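Local coordinates for serine-rich Repeat Adhesion Glycoprotein (Srr1) (Streptococcus agalactiae, PDB 4MBO) that binds fibrinogen as a surface adhesion glycoprotein of the bacterium, probably through its tandem beta-sandwich domains, at residues G57-V62 with N101-W106; T191-E196 with T282-L287. All coordinates share one frame; numbering follows the deposited sequence.

Interaction 1: residues G57-V62 with N101-W106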
loop_
_atom_site.group_PDB
_atom_site.type_symbol
_atom_site.label_atom_id
_atom_site.label_comp_id
_atom_site.label_asym_id
_atom_site.label_seq_id
_atom_site.Cartn_x
_atom_site.Cartn_y
_atom_site.Cartn_z
ATOM N N GLY A 57 25.955 19.844 -0.367
ATOM C CA GLY A 57 25.330 19.538 0.914
ATOM C C GLY A 57 24.167 20.424 1.269
ATOM O O GLY A 57 23.479 20.149 2.262
ATOM N N ASP A 58 23.975 21.528 0.545
ATOM C CA ASP A 58 22.785 22.361 0.768
ATOM C C ASP A 58 21.586 21.529 0.375
ATOM O O ASP A 58 21.704 20.574 -0.416
ATOM C CB ASP A 58 22.755 23.625 -0.084
ATOM C CG ASP A 58 23.746 24.628 0.325
ATOM O OD1 ASP A 58 24.320 24.532 1.447
ATOM O OD2 ASP A 58 23.945 25.540 -0.522
ATOM N N VAL A 59 20.429 21.901 0.901
ATOM C CA VAL A 59 19.220 21.138 0.654
ATOM C C VAL A 59 18.062 22.009 0.215
ATOM O O VAL A 59 18.100 23.233 0.377
ATOM C CB VAL A 59 18.766 20.358 1.913
ATOM C CG1 VAL A 59 19.841 19.372 2.374
ATOM C CG2 VAL A 59 18.401 21.292 3.049
ATOM N N PHE A 60 17.049 21.380 -0.372
ATOM C CA PHE A 60 15.754 22.036 -0.583
ATOM C C PHE A 60 14.718 20.980 -0.280
ATOM O O PHE A 60 15.014 19.778 -0.315
ATOM C CB PHE A 60 15.574 22.716 -1.950
ATOM C CG PHE A 60 15.443 21.784 -3.104
ATOM C CD1 PHE A 60 14.186 21.320 -3.504
ATOM C CD2 PHE A 60 16.559 21.359 -3.795
ATOM C CE1 PHE A 60 14.060 20.471 -4.584
ATOM C CE2 PHE A 60 16.433 20.493 -4.870
ATOM C CZ PHE A 60 15.176 20.040 -5.257
ATOM N N THR A 61 13.503 21.422 0.068
ATOM C CA THR A 61 12.489 20.519 0.557
ATOM C C THR A 61 11.170 20.687 -0.163
ATOM O O THR A 61 10.637 21.803 -0.224
ATOM C CB THR A 61 12.290 20.765 2.074
ATOM O OG1 THR A 61 13.577 20.721 2.740
ATOM C CG2 THR A 61 11.385 19.748 2.715
ATOM N N VAL A 62 10.632 19.581 -0.663
ATOM C CA VAL A 62 9.260 19.549 -1.209
ATOM C C VAL A 62 8.376 18.943 -0.115
ATOM O O VAL A 62 8.596 17.816 0.314
ATOM C CB VAL A 62 9.176 18.746 -2.496
ATOM C CG1 VAL A 62 7.743 18.638 -2.984
ATOM C CG2 VAL A 62 10.065 19.363 -3.553
ATOM N N ASN A 101 7.979 14.946 3.973
ATOM C CA ASN A 101 8.747 15.826 3.086
ATOM C C ASN A 101 9.744 15.052 2.262
ATOM O O ASN A 101 10.274 14.004 2.692
ATOM C CB ASN A 101 9.559 16.864 3.849
ATOM C CG ASN A 101 8.697 17.859 4.587
ATOM O OD1 ASN A 101 7.536 17.994 4.296
ATOM N ND2 ASN A 101 9.283 18.538 5.549
ATOM N N ILE A 102 9.993 15.555 1.049
ATOM C CA ILE A 102 11.038 15.039 0.190
ATOM C C ILE A 102 12.209 16.036 0.272
ATOM O O ILE A 102 12.069 17.212 -0.065
ATOM C CB ILE A 102 10.607 14.901 -1.258
ATOM C CG1 ILE A 102 9.249 14.173 -1.369
ATOM C CG2 ILE A 102 11.705 14.202 -2.028
ATOM C CD1 ILE A 102 8.579 14.332 -2.696
ATOM N N THR A 103 13.346 15.577 0.755
ATOM C CA THR A 103 14.513 16.404 0.925
ATOM C C THR A 103 15.537 16.035 -0.121
ATOM O O THR A 103 15.937 14.861 -0.252
ATOM C CB THR A 103 15.161 16.219 2.307
ATOM O OG1 THR A 103 14.222 16.554 3.319
ATOM C CG2 THR A 103 16.404 17.085 2.505
ATOM N N TYR A 104 15.947 17.043 -0.881
ATOM C CA TYR A 104 16.978 16.909 -1.901
ATOM C C TYR A 104 18.254 17.594 -1.441
ATOM O O TYR A 104 18.228 18.694 -0.896
ATOM C CB TYR A 104 16.531 17.536 -3.215
ATOM C CG TYR A 104 15.469 16.757 -3.935
ATOM C CD1 TYR A 104 15.806 15.753 -4.841
ATOM C CD2 TYR A 104 14.136 17.056 -3.763
ATOM C CE1 TYR A 104 14.801 15.050 -5.515
ATOM C CE2 TYR A 104 13.142 16.370 -4.418
ATOM C CZ TYR A 104 13.478 15.382 -5.300
ATOM O OH TYR A 104 12.438 14.730 -5.918
ATOM N N THR A 105 19.385 16.927 -1.678
ATOM C CA THR A 105 20.694 17.433 -1.299
ATOM C C THR A 105 21.570 17.631 -2.533
ATOM O O THR A 105 21.773 16.684 -3.311
ATOM C CB THR A 105 21.376 16.462 -0.334
ATOM O OG1 THR A 105 20.513 16.221 0.796
ATOM C CG2 THR A 105 22.730 17.033 0.157
ATOM N N TRP A 106 22.062 18.854 -2.721
ATOM C CA TRP A 106 22.887 19.181 -3.870
ATOM C C TRP A 106 24.250 18.474 -3.826
ATOM O O TRP A 106 24.896 18.387 -2.774
ATOM C CB TRP A 106 23.118 20.683 -3.964
ATOM C CG TRP A 106 21.862 21.468 -4.144
ATOM C CD1 TRP A 106 21.235 22.218 -3.212
ATOM C CD2 TRP A 106 21.058 21.546 -5.337
ATOM N NE1 TRP A 106 20.084 22.749 -3.733
ATOM C CE2 TRP A 106 20.001 22.409 -5.065
ATOM C CE3 TRP A 106 21.174 21.000 -6.629
ATOM C CZ2 TRP A 106 19.018 22.730 -6.035
ATOM C CZ3 TRP A 106 20.211 21.311 -7.595
ATOM C CH2 TRP A 106 19.134 22.154 -7.281
HETATM O O HOH W 1 14.349 18.894 4.759
#
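An antiparallel strand pair of the bacterial Ig-type domain brings Phe60 against Tyr104 and Trp106, forming an aromatic cluster on one face of the sheet. Phe60 and Tyr104 occupy a hydrogen-bonded pair position, joined by Phe60 N to Tyr104 O and Tyr104 N to Phe60 O; Val62 and Ile102 repeat this pattern farther along. Phe60 CG sits between the backbone N and the carbonyl carbon (chi1 71°), and the ring reaches over its partner strand. Tyr104 CB then lies over one face of the Phe60 ring, 3.7 Å from its centroid, a CH-pi contact. The two rings are nearly parallel, planes at 12°, but slid apart with little overlap. Trp106, two residues farther along the strand from Tyr104, brings its CZ2 to Phe60 CD2 at 3.6 Å, with the ring planes oblique. The buried indole NE1 has no polar partner in the model. Just before strand 59-64 begins, the loop residues extend the ladder: Trp106 N donates to Asp58 O at 2.9 Å, and Gly57 N to Trp106 O at 3.0 Å. The opposite face carries Val59, Thr61, Thr103 and Thr105. There Val59 CG1 lies beside Thr105 OG1, and one water joins Thr61 OG1 to Thr103 OG1, each at 2.8 Å; Thr61 OG1 is also bonded to Asp12. Within its mixed sheet the pair has strand 139-145 beside 59-64 and strand 89-95 beside 101-106. The aromatic face packs on strands 43-51 and 116-126 of the other sheet, where Phe49 meets Phe60 edge-to-face.

Interaction 2: residues T191-E196 with T282-L287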
loop_
_atom_site.group_PDB
_atom_site.type_symbol
_atom_site.label_atom_id
_atom_site.label_comp_id
_atom_site.label_asym_id
_atom_site.label_seq_id
_atom_site.Cartn_x
_atom_site.Cartn_y
_atom_site.Cartn_z
ATOM N N THR A 191 -4.902 -11.485 4.160
ATOM C CA THR A 191 -6.234 -11.959 3.984
ATOM C C THR A 191 -7.093 -11.604 5.182
ATOM O O THR A 191 -6.697 -11.878 6.335
ATOM C CB THR A 191 -6.249 -13.500 3.808
ATOM O OG1 THR A 191 -5.482 -13.849 2.633
ATOM C CG2 THR A 191 -7.657 -13.989 3.582
ATOM N N GLN A 192 -8.245 -10.988 4.920
ATOM C CA GLN A 192 -9.227 -10.714 5.971
ATOM C C GLN A 192 -10.341 -11.747 5.860
ATOM O O GLN A 192 -10.949 -11.916 4.800
ATOM C CB GLN A 192 -9.824 -9.341 5.856
ATOM C CG GLN A 192 -8.810 -8.230 6.039
ATOM C CD GLN A 192 -9.406 -6.871 5.722
ATOM O OE1 GLN A 192 -10.335 -6.756 4.893
ATOM N NE2 GLN A 192 -8.856 -5.828 6.337
ATOM N N ILE A 193 -10.577 -12.454 6.961
ATOM C CA ILE A 193 -11.634 -13.448 7.058
ATOM C C ILE A 193 -12.758 -12.780 7.859
ATOM O O ILE A 193 -12.561 -12.324 8.975
ATOM C CB ILE A 193 -11.128 -14.729 7.744
ATOM C CG1 ILE A 193 -10.116 -15.452 6.833
ATOM C CG2 ILE A 193 -12.252 -15.668 8.141
ATOM C CD1 ILE A 193 -8.705 -15.078 7.101
ATOM N N ASN A 194 -13.946 -12.697 7.265
ATOM C CA ASN A 194 -15.073 -11.978 7.841
ATOM C C ASN A 194 -14.815 -10.473 7.990
ATOM O O ASN A 194 -15.104 -9.888 9.034
ATOM C CB ASN A 194 -15.538 -12.572 9.181
ATOM C CG ASN A 194 -16.949 -12.096 9.582
ATOM O OD1 ASN A 194 -17.721 -11.580 8.761
ATOM N ND2 ASN A 194 -17.276 -12.254 10.856
ATOM N N PRO A 195 -14.323 -9.822 6.931
ATOM C CA PRO A 195 -14.148 -8.373 7.038
ATOM C C PRO A 195 -15.465 -7.588 7.227
ATOM O O PRO A 195 -15.456 -6.440 7.715
ATOM C CB PRO A 195 -13.508 -7.998 5.689
ATOM C CG PRO A 195 -13.887 -9.069 4.765
ATOM C CD PRO A 195 -13.875 -10.328 5.620
ATOM N N GLU A 196 -16.576 -8.166 6.797
ATOM C CA GLU A 196 -17.884 -7.520 6.918
ATOM C C GLU A 196 -18.495 -7.589 8.334
ATOM O O GLU A 196 -19.477 -6.903 8.633
ATOM C CB GLU A 196 -18.871 -8.153 5.919
ATOM C CG GLU A 196 -18.464 -8.016 4.462
ATOM C CD GLU A 196 -18.802 -6.665 3.895
ATOM O OE1 GLU A 196 -20.015 -6.404 3.727
ATOM O OE2 GLU A 196 -17.876 -5.871 3.619
ATOM N N THR A 282 -16.279 -11.831 15.295
ATOM C CA THR A 282 -14.980 -12.447 15.141
ATOM C C THR A 282 -14.508 -12.335 13.704
ATOM O O THR A 282 -15.184 -12.839 12.783
ATOM C CB THR A 282 -15.026 -13.943 15.480
ATOM O OG1 THR A 282 -15.351 -14.099 16.862
ATOM C CG2 THR A 282 -13.716 -14.631 15.197
ATOM N N SER A 283 -13.367 -11.676 13.520
ATOM C CA SER A 283 -12.702 -11.625 12.218
ATOM C C SER A 283 -11.263 -12.093 12.403
ATOM O O SER A 283 -10.700 -12.009 13.514
ATOM C CB SER A 283 -12.719 -10.216 11.628
ATOM O OG SER A 283 -14.056 -9.751 11.430
ATOM N N TYR A 284 -10.681 -12.682 11.370
ATOM C CA TYR A 284 -9.291 -13.083 11.424
ATOM C C TYR A 284 -8.526 -12.397 10.301
ATOM O O TYR A 284 -9.087 -12.043 9.271
ATOM C CB TYR A 284 -9.102 -14.591 11.278
ATOM C CG TYR A 284 -9.738 -15.403 12.374
ATOM C CD1 TYR A 284 -9.139 -15.512 13.615
ATOM C CD2 TYR A 284 -10.941 -16.038 12.170
ATOM C CE1 TYR A 284 -9.720 -16.219 14.642
ATOM C CE2 TYR A 284 -11.522 -16.788 13.171
ATOM C CZ TYR A 284 -10.917 -16.872 14.403
ATOM O OH TYR A 284 -11.519 -17.602 15.414
ATOM N N VAL A 285 -7.250 -12.148 10.546
ATOM C CA VAL A 285 -6.351 -11.602 9.548
ATOM C C VAL A 285 -5.190 -12.598 9.437
ATOM O O VAL A 285 -4.537 -12.930 10.425
ATOM C CB VAL A 285 -5.855 -10.225 9.933
ATOM C CG1 VAL A 285 -4.934 -9.706 8.865
ATOM C CG2 VAL A 285 -7.023 -9.273 10.180
ATOM N N VAL A 286 -4.933 -13.071 8.222
ATOM C CA VAL A 286 -3.832 -13.972 7.945
ATOM C C VAL A 286 -2.788 -13.201 7.151
ATOM O O VAL A 286 -3.076 -12.700 6.038
ATOM C CB VAL A 286 -4.260 -15.207 7.144
ATOM C CG1 VAL A 286 -3.020 -16.060 6.870
ATOM C CG2 VAL A 286 -5.344 -15.975 7.877
ATOM N N LEU A 287 -1.590 -13.044 7.699
ATOM C CA LEU A 287 -0.525 -12.344 7.010
ATOM C C LEU A 287 0.451 -13.366 6.474
ATOM O O LEU A 287 0.933 -14.214 7.221
ATOM C CB LEU A 287 0.204 -11.387 7.926
ATOM C CG LEU A 287 -0.648 -10.285 8.574
ATOM C CD1 LEU A 287 -1.274 -10.729 9.869
ATOM C CD2 LEU A 287 0.266 -9.094 8.811
HETATM O O HOH W 2 -2.898 -13.937 3.511
#
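Strands 186-202 and 283-290 pair antiparallel in the C-terminal adhesin domain, and where the first is interrupted at Asn194 side chains take over the bonding. Asn194, with phi and psi of 63° and 49° in the left-handed region, turns the backbone out of the strand. Its CG is anti to the backbone N (chi1 -163°), and ND2 donates to Thr282 O at 2.9 Å; this oxygen lies near the amide plane, whereas the donor stands above the carbonyl plane of Thr282. A return bond runs from Ser283 OG to Asn194 O, short at 2.6 Å and likewise made from above the carbonyl plane. Asn194 OD1 is engaged by Asn172 ND2 and Lys198 N, so both ends of the buried amide are satisfied. Along the strands, Ile193 N gives Tyr284 O a nearly straight bond of 2.8 Å, while the return from Tyr284 N to Ile193 O is longer, 3.1 Å. Thr191 and Val286 exchange a second pair of backbone bonds. Val286 O accepts twice, from Thr191 N at 2.9 Å and from a water at 2.8 Å; Thr191 OG1 donates to this water and is also bonded to Ser299. On the same face, Ile193 CD1 touches Val286 CG2 at 3.6 Å, and Ile193 CG2 comes to the edge of the Tyr284 ring, which stacks on Trp273. Gln192, on the other face, bonds Thr241 and Arg174. Strand 169-181 flanks 186-202, and strand 229-235 lies beside 283-290.

How the interactions relate
From the N terminus the chain first meets 57-62, and interaction 1 closes a loop of 38 residues when 101-106 pairs with it; that loop includes strands 82-83 and 89-95. The chain then completes the Ig-type domain and enters the C-terminal adhesin domain, where 191-196 opens a longer excursion of 85 residues, closed by 282-287 in interaction 2. The two loops follow in series, neither nested nor crossed. The centres of interactions 1 and 2 are about 41 Å apart, on opposite sides of the chain's centre, and their nearest atoms about 26 Å apart. Interaction 1 joins neighbouring strands of the mixed sheet in the Ig-type domain, interaction 2 neighbouring strands of an antiparallel sheet in the adhesin domain; neither spans the two.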